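Local coordinates for uncharacterized N-acetyltransferase D2E76_00625 (Mycobacteroides abscessus, PDB 6YCA), which probably transfers an acetyl group from the acetyl coenzyme A it binds to an acceptor amine, as a GCN5-related N-acetyltransferase unable to modify aminoglycosides, at residues 57-69 and 75-87. Numbering follows the deposited sequence.
Sequences ADELLELGRYLGA and LIGGADSYTSWLT
With CG trans to its backbone N (chi1 176°) and the chain extended beyond, Glu-62 carries its carboxylate to Thr-83, whose OG1, trans to its own carbonyl carbon (chi1 -57°), points at the carboxylate. The carboxylate takes two bonds, both syn and roughly 25° out of its plane: Thr-83 OG1 gives to Glu-62 OE1 at 2.6 Å, and Thr-83 N to Glu-62 OE2 at 2.9 Å, nearly straight. Arg-65 reaches the same hydroxyl through a weak bond from NE, while its NH1 makes another weak one to Ser-81 OG, in the guanidinium plane; Tyr-82 C and Thr-83 N lie over one guanidinium face, and NH2 is salt-bridged to Glu-130. Tyr-82 OH gives a hydrogen bond to Leu-60 O (2.5 Å) in the carbonyl plane, and Leu-61 CD2 rests on that hydroxyl. Strands 67-70 and 75-87 form an antiparallel beta hairpin in the N-terminal GNAT domain, flanked by strands 25-28 and 93-104. Leu-67 and Ala-79 are a hydrogen-bonded pair in it, with Leu-67 N to Ala-79 O at 2.8 Å. Beside them Asp-80 CB sits over the centre of the Tyr-66 ring, 3.8 Å from its centroid, a CH-pi contact. Near the turn, Ile-76 and Gly-77 both face Ala-69 in a classic beta bulge, where Ile-76 N meets Ala-69 O head-on at 2.8 Å.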
ATOM      1  N   ALA A  57     -38.385 -16.749  -4.981  1.00 74.38           N
ATOM      2  CA  ALA A  57     -38.023 -16.541  -6.381  1.00 71.57           C
ATOM      3  C   ALA A  57     -39.182 -15.946  -7.172  1.00 71.90           C
ATOM      4  O   ALA A  57     -38.957 -15.219  -8.146  1.00 68.78           O
ATOM      5  CB  ALA A  57     -37.536 -17.846  -7.011  1.00 70.27           C
ATOM      6  N   ASP A  58     -40.421 -16.221  -6.747  1.00 72.06           N
ATOM      7  CA  ASP A  58     -41.595 -15.713  -7.449  1.00 69.72           C
ATOM      8  C   ASP A  58     -41.656 -14.186  -7.437  1.00 69.70           C
ATOM      9  O   ASP A  58     -42.226 -13.586  -8.357  1.00 71.42           O
ATOM     10  CB  ASP A  58     -42.865 -16.334  -6.851  1.00 74.04           C
ATOM     11  CG  ASP A  58     -44.031 -16.356  -7.831  1.00 75.80           C
ATOM     12  OD1 ASP A  58     -43.836 -15.994  -9.009  1.00 74.72           O
ATOM     13  OD2 ASP A  58     -45.147 -16.741  -7.416  1.00 76.22           O
ATOM     14  N   GLU A  59     -41.067 -13.536  -6.428  1.00 69.15           N
ATOM     15  CA  GLU A  59     -41.171 -12.079  -6.344  1.00 70.03           C
ATOM     16  C   GLU A  59     -40.116 -11.387  -7.198  1.00 59.98           C
ATOM     17  O   GLU A  59     -40.331 -10.255  -7.642  1.00 58.55           O
ATOM     18  CB  GLU A  59     -41.063 -11.598  -4.894  1.00 75.74           C
ATOM     19  CG  GLU A  59     -39.685 -11.790  -4.289  1.00 79.03           C
ATOM     20  CD  GLU A  59     -39.614 -11.425  -2.819  1.00 87.98           C
ATOM     21  OE1 GLU A  59     -40.632 -10.972  -2.253  1.00 90.32           O
ATOM     22  OE2 GLU A  59     -38.520 -11.585  -2.227  1.00 91.30           O
ATOM     23  N   LEU A  60     -38.985 -12.040  -7.444  1.00 53.97           N
ATOM     24  CA  LEU A  60     -37.916 -11.438  -8.227  1.00 54.88           C
ATOM     25  C   LEU A  60     -37.875 -11.919  -9.670  1.00 55.95           C
ATOM     26  O   LEU A  60     -36.984 -11.504 -10.417  1.00 54.81           O
ATOM     27  CB  LEU A  60     -36.563 -11.695  -7.554  1.00 55.80           C
ATOM     28  CG  LEU A  60     -36.436 -11.212  -6.107  1.00 60.73           C
ATOM     29  CD1 LEU A  60     -35.134 -11.698  -5.477  1.00 57.79           C
ATOM     30  CD2 LEU A  60     -36.543  -9.697  -6.047  1.00 61.36           C
ATOM     31  N   LEU A  61     -38.809 -12.768 -10.087  1.00 58.32           N
ATOM     32  CA  LEU A  61     -38.792 -13.350 -11.420  1.00 57.27           C
ATOM     33  C   LEU A  61     -40.067 -13.015 -12.179  1.00 58.48           C
ATOM     34  O   LEU A  61     -41.114 -12.728 -11.592  1.00 62.35           O
ATOM     35  CB  LEU A  61     -38.611 -14.875 -11.366  1.00 58.14           C
ATOM     36  CG  LEU A  61     -37.215 -15.393 -11.020  1.00 53.96           C
ATOM     37  CD1 LEU A  61     -37.212 -16.907 -10.901  1.00 55.52           C
ATOM     38  CD2 LEU A  61     -36.254 -14.955 -12.098  1.00 48.85           C
ATOM     39  N   GLU A  62     -39.962 -13.076 -13.505  1.00 56.09           N
ATOM     40  CA  GLU A  62     -41.114 -12.988 -14.389  1.00 55.59           C
ATOM     41  C   GLU A  62     -41.353 -14.392 -14.924  1.00 57.17           C
ATOM     42  O   GLU A  62     -40.497 -14.946 -15.628  1.00 60.00           O
ATOM     43  CB  GLU A  62     -40.821 -12.037 -15.548  1.00 51.91           C
ATOM     44  CG  GLU A  62     -41.928 -11.958 -16.586  1.00 54.75           C
ATOM     45  CD  GLU A  62     -41.674 -10.883 -17.629  1.00 54.75           C
ATOM     46  OE1 GLU A  62     -42.506 -10.740 -18.550  1.00 55.37           O
ATOM     47  OE2 GLU A  62     -40.647 -10.178 -17.526  1.00 54.27           O
ATOM     48  N   LEU A  63     -42.512 -14.959 -14.599  1.00 54.84           N
ATOM     49  CA  LEU A  63     -42.772 -16.356 -14.917  1.00 55.08           C
ATOM     50  C   LEU A  63     -42.972 -16.559 -16.412  1.00 52.55           C
ATOM     51  O   LEU A  63     -43.693 -15.803 -17.068  1.00 54.68           O
ATOM     52  CB  LEU A  63     -43.998 -16.861 -14.160  1.00 58.75           C
ATOM     53  CG  LEU A  63     -43.950 -16.775 -12.633  1.00 61.34           C
ATOM     54  CD1 LEU A  63     -45.227 -17.358 -12.022  1.00 62.38           C
ATOM     55  CD2 LEU A  63     -42.702 -17.447 -12.066  1.00 61.40           C
ATOM     56  N   GLY A  64     -42.291 -17.561 -16.956  1.00 46.40           N
ATOM     57  CA  GLY A  64     -42.471 -17.939 -18.342  1.00 43.12           C
ATOM     58  C   GLY A  64     -41.351 -17.529 -19.260  1.00 35.30           C
ATOM     59  O   GLY A  64     -41.531 -17.533 -20.483  1.00 34.09           O
ATOM     60  N   ARG A  65     -40.191 -17.202 -18.709  1.00 33.69           N
ATOM     61  CA  ARG A  65     -39.063 -16.727 -19.487  1.00 32.53           C
ATOM     62  C   ARG A  65     -37.784 -17.417 -19.051  1.00 28.81           C
ATOM     63  O   ARG A  65     -36.703 -17.055 -19.524  1.00 27.08           O
ATOM     64  CB  ARG A  65     -38.910 -15.214 -19.299  1.00 38.11           C
ATOM     65  CG  ARG A  65     -39.889 -14.360 -20.088  1.00 42.43           C
ATOM     66  CD  ARG A  65     -39.511 -12.892 -19.978  1.00 41.65           C
ATOM     67  NE  ARG A  65     -39.888 -12.124 -21.160  1.00 44.02           N
ATOM     68  CZ  ARG A  65     -39.051 -11.809 -22.142  1.00 41.41           C
ATOM     69  NH1 ARG A  65     -37.784 -12.200 -22.088  1.00 35.51           N
ATOM     70  NH2 ARG A  65     -39.480 -11.105 -23.178  1.00 41.99           N
ATOM     71  N   TYR A  66     -37.882 -18.401 -18.166  1.00 30.00           N
ATOM     72  CA  TYR A  66     -36.720 -19.041 -17.579  1.00 29.25           C
ATOM     73  C   TYR A  66     -36.540 -20.395 -18.246  1.00 36.48           C
ATOM     74  O   TYR A  66     -37.397 -21.277 -18.125  1.00 45.66           O
ATOM     75  CB  TYR A  66     -36.919 -19.192 -16.070  1.00 30.23           C
ATOM     76  CG  TYR A  66     -35.634 -19.220 -15.274  1.00 32.43           C
ATOM     77  CD1 TYR A  66     -34.541 -19.960 -15.699  1.00 30.71           C
ATOM     78  CD2 TYR A  66     -35.498 -18.459 -14.119  1.00 33.09           C
ATOM     79  CE1 TYR A  66     -33.367 -19.976 -14.976  1.00 29.95           C
ATOM     80  CE2 TYR A  66     -34.323 -18.462 -13.391  1.00 29.89           C
ATOM     81  CZ  TYR A  66     -33.263 -19.221 -13.826  1.00 29.55           C
ATOM     82  OH  TYR A  66     -32.088 -19.235 -13.108  1.00 30.95           O
ATOM     83  N   LEU A  67     -35.425 -20.550 -18.946  1.00 34.12           N
ATOM     84  CA  LEU A  67     -35.085 -21.801 -19.594  1.00 35.51           C
ATOM     85  C   LEU A  67     -34.213 -22.615 -18.655  1.00 38.57           C
ATOM     86  O   LEU A  67     -33.401 -22.064 -17.906  1.00 39.80           O
ATOM     87  CB  LEU A  67     -34.322 -21.540 -20.890  1.00 34.58           C
ATOM     88  CG  LEU A  67     -35.138 -21.197 -22.127  1.00 40.01           C
ATOM     89  CD1 LEU A  67     -34.245 -20.578 -23.180  1.00 40.07           C
ATOM     90  CD2 LEU A  67     -35.789 -22.459 -22.656  1.00 48.71           C
ATOM     91  N   GLY A  68     -34.390 -23.926 -18.696  1.00 38.56           N
ATOM     92  CA  GLY A  68     -33.625 -24.819 -17.855  1.00 31.71           C
ATOM     93  C   GLY A  68     -32.949 -25.882 -18.692  1.00 32.41           C
ATOM     94  O   GLY A  68     -33.450 -26.295 -19.737  1.00 33.56           O
ATOM     95  N   ALA A  69     -31.790 -26.312 -18.217  1.00 33.92           N
ATOM     96  CA  ALA A  69     -31.019 -27.368 -18.853  1.00 36.92           C
ATOM     97  C   ALA A  69     -31.055 -28.572 -17.927  1.00 44.68           C
ATOM     98  O   ALA A  69     -30.574 -28.498 -16.791  1.00 53.28           O
ATOM     99  CB  ALA A  69     -29.578 -26.919 -19.084  1.00 31.29           C
ATOM    100  N   LEU A  75     -32.074 -30.517 -13.107  1.00 44.06           N
ATOM    101  CA  LEU A  75     -31.782 -29.164 -13.562  1.00 42.00           C
ATOM    102  C   LEU A  75     -30.348 -28.805 -13.195  1.00 45.07           C
ATOM    103  O   LEU A  75     -29.989 -28.773 -12.012  1.00 47.50           O
ATOM    104  CB  LEU A  75     -32.755 -28.185 -12.913  1.00 42.09           C
ATOM    105  CG  LEU A  75     -32.580 -26.717 -13.293  1.00 41.13           C
ATOM    106  CD1 LEU A  75     -32.780 -26.553 -14.782  1.00 42.63           C
ATOM    107  CD2 LEU A  75     -33.563 -25.856 -12.532  1.00 42.03           C
ATOM    108  N   ILE A  76     -29.528 -28.524 -14.211  1.00 40.30           N
ATOM    109  CA  ILE A  76     -28.105 -28.286 -14.019  1.00 35.06           C
ATOM    110  C   ILE A  76     -27.612 -26.985 -14.637  1.00 34.03           C
ATOM    111  O   ILE A  76     -26.413 -26.705 -14.591  1.00 31.73           O
ATOM    112  CB  ILE A  76     -27.240 -29.482 -14.476  1.00 34.52           C
ATOM    113  CG1 ILE A  76     -27.670 -29.965 -15.862  1.00 34.31           C
ATOM    114  CG2 ILE A  76     -27.342 -30.617 -13.470  1.00 34.95           C
ATOM    115  CD1 ILE A  76     -27.082 -29.187 -17.008  1.00 37.08           C
ATOM    116  N   GLY A  77     -28.498 -26.183 -15.220  1.00 34.93           N
ATOM    117  CA  GLY A  77     -28.122 -24.906 -15.803  1.00 31.18           C
ATOM    118  C   GLY A  77     -29.367 -24.184 -16.264  1.00 31.36           C
ATOM    119  O   GLY A  77     -30.462 -24.753 -16.289  1.00 37.04           O
ATOM    120  N   GLY A  78     -29.193 -22.918 -16.626  1.00 26.37           N
ATOM    121  CA  GLY A  78     -30.351 -22.153 -17.055  1.00 27.68           C
ATOM    122  C   GLY A  78     -29.984 -20.784 -17.580  1.00 34.16           C
ATOM    123  O   GLY A  78     -28.834 -20.343 -17.494  1.00 39.78           O
ATOM    124  N   ALA A  79     -30.996 -20.122 -18.139  1.00 34.37           N
ATOM    125  CA  ALA A  79     -30.872 -18.766 -18.662  1.00 29.55           C
ATOM    126  C   ALA A  79     -32.253 -18.126 -18.626  1.00 30.65           C
ATOM    127  O   ALA A  79     -33.235 -18.746 -19.045  1.00 30.40           O
ATOM    128  CB  ALA A  79     -30.325 -18.776 -20.093  1.00 22.98           C
ATOM    129  N   ASP A  80     -32.327 -16.901 -18.113  1.00 29.68           N
ATOM    130  CA  ASP A  80     -33.574 -16.184 -17.887  1.00 31.84           C
ATOM    131  C   ASP A  80     -33.530 -14.834 -18.591  1.00 35.99           C
ATOM    132  O   ASP A  80     -32.480 -14.379 -19.052  1.00 39.46           O
ATOM    133  CB  ASP A  80     -33.825 -16.005 -16.380  1.00 33.34           C
ATOM    134  CG  ASP A  80     -35.226 -15.499 -16.063  1.00 42.07           C
ATOM    135  OD1 ASP A  80     -36.214 -16.159 -16.433  1.00 48.92           O
ATOM    136  OD2 ASP A  80     -35.338 -14.438 -15.418  1.00 45.43           O
ATOM    137  N   SER A  81     -34.690 -14.188 -18.667  1.00 33.87           N
ATOM    138  CA  SER A  81     -34.780 -12.859 -19.255  1.00 30.16           C
ATOM    139  C   SER A  81     -36.025 -12.166 -18.717  1.00 32.32           C
ATOM    140  O   SER A  81     -36.908 -12.794 -18.130  1.00 33.38           O
ATOM    141  CB  SER A  81     -34.793 -12.913 -20.784  1.00 22.13           C
ATOM    142  OG  SER A  81     -35.777 -13.817 -21.242  1.00 23.52           O
ATOM    143  N   TYR A  82     -36.078 -10.853 -18.925  1.00 28.60           N
ATOM    144  CA  TYR A  82     -37.202 -10.031 -18.511  1.00 24.89           C
ATOM    145  C   TYR A  82     -37.743  -9.265 -19.707  1.00 24.03           C
ATOM    146  O   TYR A  82     -36.991  -8.864 -20.600  1.00 23.60           O
ATOM    147  CB  TYR A  82     -36.780  -9.030 -17.425  1.00 26.99           C
ATOM    148  CG  TYR A  82     -36.448  -9.683 -16.106  1.00 36.08           C
ATOM    149  CD1 TYR A  82     -35.219 -10.295 -15.904  1.00 36.75           C
ATOM    150  CD2 TYR A  82     -37.369  -9.701 -15.064  1.00 43.41           C
ATOM    151  CE1 TYR A  82     -34.912 -10.907 -14.698  1.00 35.89           C
ATOM    152  CE2 TYR A  82     -37.071 -10.308 -13.854  1.00 42.49           C
ATOM    153  CZ  TYR A  82     -35.839 -10.908 -13.681  1.00 36.93           C
ATOM    154  OH  TYR A  82     -35.527 -11.515 -12.491  1.00 34.87           O
ATOM    155  N   THR A  83     -39.055  -9.057 -19.713  1.00 25.58           N
ATOM    156  CA  THR A  83     -39.682  -8.209 -20.718  1.00 25.89           C
ATOM    157  C   THR A  83     -39.292  -6.763 -20.441  1.00 25.10           C
ATOM    158  O   THR A  83     -39.611  -6.223 -19.376  1.00 26.36           O
ATOM    159  CB  THR A  83     -41.199  -8.373 -20.638  1.00 28.55           C
ATOM    160  OG1 THR A  83     -41.540  -9.756 -20.800  1.00 32.22           O
ATOM    161  CG2 THR A  83     -41.893  -7.556 -21.717  1.00 28.26           C
ATOM    162  N   SER A  84     -38.606  -6.133 -21.390  1.00 23.61           N
ATOM    163  CA  SER A  84     -38.048  -4.811 -21.158  1.00 22.93           C
ATOM    164  C   SER A  84     -38.103  -4.008 -22.452  1.00 24.68           C
ATOM    165  O   SER A  84     -38.559  -4.495 -23.492  1.00 22.63           O
ATOM    166  CB  SER A  84     -36.615  -4.929 -20.626  1.00 21.69           C
ATOM    167  OG  SER A  84     -35.995  -3.660 -20.515  1.00 23.03           O
ATOM    168  N   TRP A  85     -37.630  -2.765 -22.378  1.00 25.44           N
ATOM    169  CA  TRP A  85     -37.429  -1.934 -23.554  1.00 25.93           C
ATOM    170  C   TRP A  85     -36.019  -1.351 -23.526  1.00 25.39           C
ATOM    171  O   TRP A  85     -35.339  -1.372 -22.499  1.00 27.39           O
ATOM    172  CB  TRP A  85     -38.481  -0.815 -23.686  1.00 22.50           C
ATOM    173  CG  TRP A  85     -38.723   0.012 -22.445  1.00 23.44           C
ATOM    174  CD1 TRP A  85     -39.803  -0.059 -21.614  1.00 25.15           C
ATOM    175  CD2 TRP A  85     -37.883   1.055 -21.921  1.00 25.31           C
ATOM    176  NE1 TRP A  85     -39.683   0.863 -20.600  1.00 25.94           N
ATOM    177  CE2 TRP A  85     -38.514   1.557 -20.764  1.00 25.92           C
ATOM    178  CE3 TRP A  85     -36.656   1.607 -22.313  1.00 23.01           C
ATOM    179  CZ2 TRP A  85     -37.958   2.579 -19.992  1.00 25.99           C
ATOM    180  CZ3 TRP A  85     -36.107   2.624 -21.546  1.00 22.32           C
ATOM    181  CH2 TRP A  85     -36.760   3.099 -20.400  1.00 24.64           C
ATOM    182  N   LEU A  86     -35.575  -0.854 -24.678  1.00 21.65           N
ATOM    183  CA  LEU A  86     -34.256  -0.245 -24.804  1.00 23.10           C
ATOM    184  C   LEU A  86     -34.363   0.965 -25.715  1.00 27.70           C
ATOM    185  O   LEU A  86     -34.951   0.878 -26.799  1.00 28.38           O
ATOM    186  CB  LEU A  86     -33.244  -1.237 -25.384  1.00 23.62           C
ATOM    187  CG  LEU A  86     -31.757  -0.894 -25.278  1.00 21.96           C
ATOM    188  CD1 LEU A  86     -30.956  -2.174 -25.134  1.00 22.15           C
ATOM    189  CD2 LEU A  86     -31.282  -0.116 -26.486  1.00 22.79           C
ATOM    190  N   THR A  87     -33.794   2.085 -25.277  1.00 29.71           N
ATOM    191  CA  THR A  87     -33.839   3.332 -26.031  1.00 31.94           C
ATOM    192  C   THR A  87     -32.699   3.369 -27.047  1.00 27.88           C
ATOM    193  O   THR A  87     -31.523   3.353 -26.668  1.00 23.94           O
ATOM    194  CB  THR A  87     -33.761   4.532 -25.086  1.00 31.43           C
ATOM    195  OG1 THR A  87     -34.810   4.449 -24.111  1.00 29.78           O
ATOM    196  CG2 THR A  87     -33.893   5.832 -25.866  1.00 32.14           C
TER